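Local structure of putative Lipoprotein (Shewanella oneidensis, 3U24) at residues A[406-411]-A[440-445]; A[412-417]-A[436-441]. The protein is of unknown function but is a metal-binding putative lipoprotein that may be related to zinc-dependent peptidases. All coordinates share one frame; numbering follows the deposited sequence.

Contact 1: residues A[406-411]-A[440-445]; sequences NIHEAI and GWAVYT. With ZN (zinc ion), chain F.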
loop_
_atom_site.group_PDB
_atom_site.type_symbol
_atom_site.label_atom_id
_atom_site.label_comp_id
_atom_site.label_asym_id
_atom_site.label_seq_id
_atom_site.Cartn_x
_atom_site.Cartn_y
_atom_site.Cartn_z
ATOM N N ASN A 406 5.939 -12.481 11.062
ATOM C CA ASN A 406 6.508 -11.675 12.132
ATOM C C ASN A 406 7.890 -11.091 11.749
ATOM O O ASN A 406 8.236 -10.011 12.198
ATOM C CB ASN A 406 6.569 -12.487 13.441
ATOM C CG ASN A 406 5.181 -12.722 14.050
ATOM O OD1 ASN A 406 4.264 -11.888 13.901
ATOM N ND2 ASN A 406 5.020 -13.886 14.748
ATOM N N ILE A 407 8.643 -11.785 10.897
ATOM C CA ILE A 407 9.846 -11.231 10.327
ATOM C C ILE A 407 9.493 -10.029 9.454
ATOM O O ILE A 407 10.095 -8.947 9.614
ATOM C CB ILE A 407 10.630 -12.298 9.545
ATOM C CG1 ILE A 407 11.226 -13.331 10.543
ATOM C CG2 ILE A 407 11.686 -11.661 8.654
ATOM C CD1 ILE A 407 11.897 -14.538 9.898
ATOM N N HIS A 408 8.529 -10.221 8.553
ATOM C CA HIS A 408 8.115 -9.213 7.586
ATOM C C HIS A 408 7.608 -7.992 8.304
ATOM O O HIS A 408 7.962 -6.871 7.970
ATOM C CB HIS A 408 7.019 -9.768 6.650
ATOM C CG HIS A 408 6.453 -8.772 5.648
ATOM N ND1 HIS A 408 6.708 -8.846 4.337
ATOM C CD2 HIS A 408 5.616 -7.650 5.810
ATOM C CE1 HIS A 408 6.068 -7.802 3.672
ATOM N NE2 HIS A 408 5.407 -7.084 4.560
ATOM N N GLU A 409 6.744 -8.199 9.276
ATOM C CA GLU A 409 6.031 -7.085 9.912
ATOM C C GLU A 409 6.791 -6.415 11.032
ATOM O O GLU A 409 6.681 -5.224 11.228
ATOM C CB GLU A 409 4.672 -7.571 10.472
ATOM C CG GLU A 409 3.686 -7.941 9.394
ATOM C CD GLU A 409 3.264 -6.747 8.582
ATOM O OE1 GLU A 409 3.374 -5.626 9.126
ATOM O OE2 GLU A 409 2.825 -6.913 7.421
ATOM N N ALA A 410 7.609 -7.169 11.746
ATOM C CA ALA A 410 8.187 -6.684 12.985
ATOM C C ALA A 410 9.718 -6.669 12.943
ATOM O O ALA A 410 10.330 -5.609 12.851
ATOM C CB ALA A 410 7.672 -7.509 14.173
ATOM N N ILE A 411 10.356 -7.822 13.021
ATOM C CA ILE A 411 11.790 -7.816 13.217
ATOM C C ILE A 411 12.492 -8.797 12.314
ATOM O O ILE A 411 12.209 -9.967 12.380
ATOM C CB ILE A 411 12.096 -8.079 14.713
ATOM C CG1 ILE A 411 12.096 -6.705 15.417
ATOM C CG2 ILE A 411 13.428 -8.818 14.874
ATOM C CD1 ILE A 411 11.546 -6.678 16.811
ATOM N N GLY A 440 9.635 -3.776 -0.221
ATOM C CA GLY A 440 10.790 -4.554 -0.680
ATOM C C GLY A 440 11.728 -4.938 0.457
ATOM O O GLY A 440 12.201 -6.064 0.515
ATOM N N TRP A 441 11.973 -3.997 1.370
ATOM C CA TRP A 441 12.758 -4.283 2.549
ATOM C C TRP A 441 12.144 -5.424 3.352
ATOM O O TRP A 441 12.853 -6.360 3.762
ATOM C CB TRP A 441 12.933 -3.039 3.427
ATOM C CG TRP A 441 13.535 -3.388 4.732
ATOM C CD1 TRP A 441 12.883 -3.609 5.936
ATOM C CD2 TRP A 441 14.947 -3.716 5.004
ATOM N NE1 TRP A 441 13.770 -3.991 6.908
ATOM C CE2 TRP A 441 15.018 -4.084 6.412
ATOM C CE3 TRP A 441 16.109 -3.715 4.252
ATOM C CZ2 TRP A 441 16.212 -4.428 7.018
ATOM C CZ3 TRP A 441 17.293 -4.111 4.860
ATOM C CH2 TRP A 441 17.345 -4.441 6.213
ATOM N N ALA A 442 10.839 -5.349 3.621
ATOM C CA ALA A 442 10.210 -6.358 4.446
ATOM C C ALA A 442 10.304 -7.716 3.782
ATOM O O ALA A 442 10.630 -8.671 4.461
ATOM C CB ALA A 442 8.766 -6.009 4.760
ATOM N N VAL A 443 10.063 -7.798 2.470
ATOM C CA VAL A 443 10.214 -9.079 1.706
ATOM C C VAL A 443 11.654 -9.601 1.704
ATOM O O VAL A 443 11.918 -10.784 1.933
ATOM C CB VAL A 443 9.663 -8.926 0.276
ATOM C CG1 VAL A 443 9.792 -10.215 -0.570
ATOM C CG2 VAL A 443 8.204 -8.439 0.349
ATOM N N TYR A 444 12.593 -8.690 1.510
ATOM C CA TYR A 444 14.038 -9.008 1.566
ATOM C C TYR A 444 14.383 -9.631 2.907
ATOM O O TYR A 444 15.078 -10.670 2.964
ATOM C CB TYR A 444 14.878 -7.773 1.277
ATOM C CG TYR A 444 16.297 -7.905 1.724
ATOM C CD1 TYR A 444 17.224 -8.594 0.960
ATOM C CD2 TYR A 444 16.705 -7.410 2.954
ATOM C CE1 TYR A 444 18.535 -8.726 1.404
ATOM C CE2 TYR A 444 17.987 -7.565 3.390
ATOM C CZ TYR A 444 18.901 -8.229 2.618
ATOM O OH TYR A 444 20.204 -8.366 3.080
ATOM N N THR A 445 13.835 -9.099 3.998
ATOM C CA THR A 445 14.243 -9.650 5.301
ATOM C C THR A 445 13.863 -11.117 5.509
ATOM O O THR A 445 14.578 -11.863 6.180
ATOM C CB THR A 445 13.785 -8.816 6.508
ATOM O OG1 THR A 445 12.361 -8.808 6.566
ATOM C CG2 THR A 445 14.369 -7.420 6.453
HETATM ZN ZN ZN F . 4.629 -5.410 4.192
HETATM O O HOH W 1 2.709 -5.659 5.096
#
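In the zinc site built on the sequence HEAIPGH, which resembles a longer-spaced form of the HExxH signature of zinc peptidases, H408 and A442 bring helix 401-409 against helix 435-451. The imidazole of H408 lies flat against the A442 methyl group: CB of A442 stands 3.4 Å from the centroid of the H408 ring and only 8° off its normal, a CH-pi contact almost exactly over the centre of one face. Small as it is, alanine lets the backbones come close, with the CA atoms of H408 and A442 4.7 Å apart. V443 adds a second, looser touch, its CG2 lying 4.0 Å from CE1 of H408. With CG anti to the backbone N (chi1 177°), the H408 ring is carried beyond its helix, and its NE2 binds the zinc ion at 1.9 Å. ND1, the other ring nitrogen, hydrogen-bonds OE2 of E446, one residue past 440-445. Beside this pair, I407, just before H408, and T445, about a turn after A442, slide past each other in opposite directions, CG2 of I407 coming 3.6 Å from OG1 of T445. That hydroxyl sits between its own backbone N and carbonyl carbon (chi1 64°), where it turns back along the helix and donates to O of A442 at 2.7 Å, while CG2 of T445 rests over a face of W441, toward the rim. E409 points away from helix 435-451; its OE2 accepts a 2.6 Å hydrogen bond from the zinc-bound water and stays 4.0 Å from the zinc ion itself. The chain carboxylate-imidazole-zinc fixes the rotation of H408 through both ring nitrogens while A442 backs its face, and the E446 carboxylate would be expected to make H408 NE2 a stronger donor to the metal.

Contact 2: residues A[412-417]-A[436-441]; sequences PGHYTQ and AMVEGW. With ZN (zinc ion), chain F.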
loop_
_atom_site.group_PDB
_atom_site.type_symbol
_atom_site.label_atom_id
_atom_site.label_comp_id
_atom_site.label_asym_id
_atom_site.label_seq_id
_atom_site.Cartn_x
_atom_site.Cartn_y
_atom_site.Cartn_z
ATOM N N PRO A 412 13.394 -8.319 11.433
ATOM C CA PRO A 412 13.857 -6.984 11.197
ATOM C C PRO A 412 13.165 -6.287 10.010
ATOM O O PRO A 412 13.785 -5.441 9.341
ATOM C CB PRO A 412 15.316 -7.214 10.884
ATOM C CG PRO A 412 15.302 -8.449 10.075
ATOM C CD PRO A 412 14.215 -9.296 10.700
ATOM N N GLY A 413 11.888 -6.605 9.784
ATOM C CA GLY A 413 11.109 -5.972 8.707
ATOM C C GLY A 413 10.532 -4.581 9.000
ATOM O O GLY A 413 11.269 -3.627 9.402
ATOM N N HIS A 414 9.208 -4.438 8.833
ATOM C CA HIS A 414 8.623 -3.082 8.881
ATOM C C HIS A 414 8.934 -2.296 10.096
ATOM O O HIS A 414 9.253 -1.125 9.976
ATOM C CB HIS A 414 7.123 -3.093 8.697
ATOM C CG HIS A 414 6.701 -3.399 7.314
ATOM N ND1 HIS A 414 7.320 -2.871 6.236
ATOM C CD2 HIS A 414 5.692 -4.200 6.834
ATOM C CE1 HIS A 414 6.732 -3.344 5.134
ATOM N NE2 HIS A 414 5.703 -4.108 5.512
ATOM N N TYR A 415 8.841 -2.877 11.284
ATOM C CA TYR A 415 9.007 -2.052 12.500
ATOM C C TYR A 415 10.450 -1.560 12.597
ATOM O O TYR A 415 10.691 -0.366 12.875
ATOM C CB TYR A 415 8.587 -2.784 13.780
ATOM C CG TYR A 415 8.904 -2.040 15.065
ATOM C CD1 TYR A 415 8.216 -0.916 15.409
ATOM C CD2 TYR A 415 9.919 -2.473 15.936
ATOM C CE1 TYR A 415 8.503 -0.221 16.558
ATOM C CE2 TYR A 415 10.200 -1.789 17.099
ATOM C CZ TYR A 415 9.482 -0.646 17.399
ATOM O OH TYR A 415 9.709 0.092 18.583
ATOM N N THR A 416 11.396 -2.453 12.331
ATOM C CA THR A 416 12.785 -2.093 12.357
ATOM C C THR A 416 13.120 -1.001 11.368
ATOM O O THR A 416 13.815 -0.039 11.716
ATOM C CB THR A 416 13.660 -3.301 12.102
ATOM O OG1 THR A 416 13.303 -4.289 13.071
ATOM C CG2 THR A 416 15.140 -2.974 12.264
ATOM N N GLN A 417 12.631 -1.141 10.143
ATOM C CA GLN A 417 12.866 -0.136 9.131
ATOM C C GLN A 417 12.242 1.212 9.525
ATOM O O GLN A 417 12.820 2.266 9.223
ATOM C CB GLN A 417 12.315 -0.610 7.779
ATOM C CG GLN A 417 12.660 0.300 6.593
ATOM C CD GLN A 417 11.585 1.343 6.235
ATOM O OE1 GLN A 417 11.902 2.515 5.954
ATOM N NE2 GLN A 417 10.345 0.918 6.182
ATOM N N ALA A 436 7.522 0.910 -2.617
ATOM C CA ALA A 436 8.318 -0.219 -3.089
ATOM C C ALA A 436 9.499 -0.501 -2.169
ATOM O O ALA A 436 9.842 -1.639 -1.975
ATOM C CB ALA A 436 8.830 0.042 -4.498
HETATM N N MSE A 437 10.177 0.542 -1.671
HETATM C CA MSE A 437 11.338 0.354 -0.780
HETATM C C MSE A 437 10.874 -0.250 0.530
HETATM O O MSE A 437 11.461 -1.194 0.989
HETATM C CB MSE A 437 12.092 1.679 -0.545
HETATM C CG MSE A 437 13.284 1.602 0.429
HETATM SE SE MSE A 437 12.683 1.742 2.303
HETATM C CE MSE A 437 14.436 1.401 3.175
ATOM N N VAL A 438 9.770 0.262 1.083
ATOM C CA VAL A 438 9.267 -0.134 2.397
ATOM C C VAL A 438 8.839 -1.592 2.360
ATOM O O VAL A 438 9.267 -2.431 3.181
ATOM C CB VAL A 438 8.111 0.809 2.844
ATOM C CG1 VAL A 438 7.289 0.225 4.016
ATOM C CG2 VAL A 438 8.659 2.228 3.115
ATOM N N GLU A 439 8.080 -1.939 1.345
ATOM C CA GLU A 439 7.676 -3.331 1.185
ATOM C C GLU A 439 8.832 -4.233 0.746
ATOM O O GLU A 439 8.958 -5.351 1.265
ATOM C CB GLU A 439 6.508 -3.465 0.206
ATOM C CG GLU A 439 5.203 -3.066 0.836
ATOM C CD GLU A 439 4.850 -3.916 2.067
ATOM O OE1 GLU A 439 5.297 -5.101 2.177
ATOM O OE2 GLU A 439 4.092 -3.390 2.916
ATOM N N GLY A 440 9.635 -3.776 -0.221
ATOM C CA GLY A 440 10.790 -4.554 -0.680
ATOM C C GLY A 440 11.728 -4.938 0.457
ATOM O O GLY A 440 12.201 -6.064 0.515
ATOM N N TRP A 441 11.973 -3.997 1.370
ATOM C CA TRP A 441 12.758 -4.283 2.549
ATOM C C TRP A 441 12.144 -5.424 3.352
ATOM O O TRP A 441 12.853 -6.360 3.762
ATOM C CB TRP A 441 12.933 -3.039 3.427
ATOM C CG TRP A 441 13.535 -3.388 4.732
ATOM C CD1 TRP A 441 12.883 -3.609 5.936
ATOM C CD2 TRP A 441 14.947 -3.716 5.004
ATOM N NE1 TRP A 441 13.770 -3.991 6.908
ATOM C CE2 TRP A 441 15.018 -4.084 6.412
ATOM C CE3 TRP A 441 16.109 -3.715 4.252
ATOM C CZ2 TRP A 441 16.212 -4.428 7.018
ATOM C CZ3 TRP A 441 17.293 -4.111 4.860
ATOM C CH2 TRP A 441 17.345 -4.441 6.213
HETATM ZN ZN ZN F . 4.629 -5.410 4.192
HETATM O O HOH W 2 9.758 -1.879 5.724
HETATM O O HOH W 1 2.709 -5.659 5.096
#
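H414 and E439 meet at the zinc ion, where helix 435-451 brings a glutamate to the second histidine of HEAIPGH, an arrangement reminiscent of the gluzincins. NE2 of H414 binds the metal at 2.1 Å. E439 grips it with both carboxylate oxygens, OE1 at 2.1 Å and OE2 at a longer distance, and its plane is turned 78° from that of the H414 ring. OE2 of E439 and NE2 of H414 approach each other because they share the metal and not through a hydrogen bond. H408 and a water complete the coordination.

The second shell fixes the H414 ring from its other nitrogen. ND1 donates to a second water at 2.7 Å, and this water in turn donates to O of V438, 2.6 Å away. Q417, one turn farther along helix 414-423, also donates to the water, its NE2 lying 2.9 Å from the water oxygen. The V438 carbonyl itself stands at the edge of the ring, with CE1 of H414 3.3 Å from O of V438, and CG1 of V438 also packs against CE1, well out of the ring plane.

Farther out, the bend of Q417 at chi2 (-95°) takes its amide across V438, NE2 lying 3.7 Å from CG2. Its OE1 meets the selenium of M437, a selenomethionine, tip to tip, while its aliphatic base slides past the indole of W441. G413 is the N-cap residue of helix 414-423 and follows P412, whose preceding peptide bond is cis. W441 ties this turn to helix 435-451: its NE1 donates to O of P412 at 2.8 Å, in the carbonyl plane on a lone pair, with an N-H...O angle of 143°.

Contacts 1 and 2 are two halves of one metal site, their centres about 6 Å apart; contact 1 supplies one protein ligand and contact 2 two to the same zinc ion, and both touch the same bound water. Along the chain they are nested: 406-411 runs straight into 412-417, and both then pair with helix 435-451, contact 2 using its earlier part and contact 1 its later part, with G440 and W441 common to the two. Helices 401-409 and 414-423 are linked by probable backbone hydrogen bonds, H408 O to H414 N at 2.9 Å among them. Three helices thus converge on one metal, an architecture consistent with a peptidase-like centre.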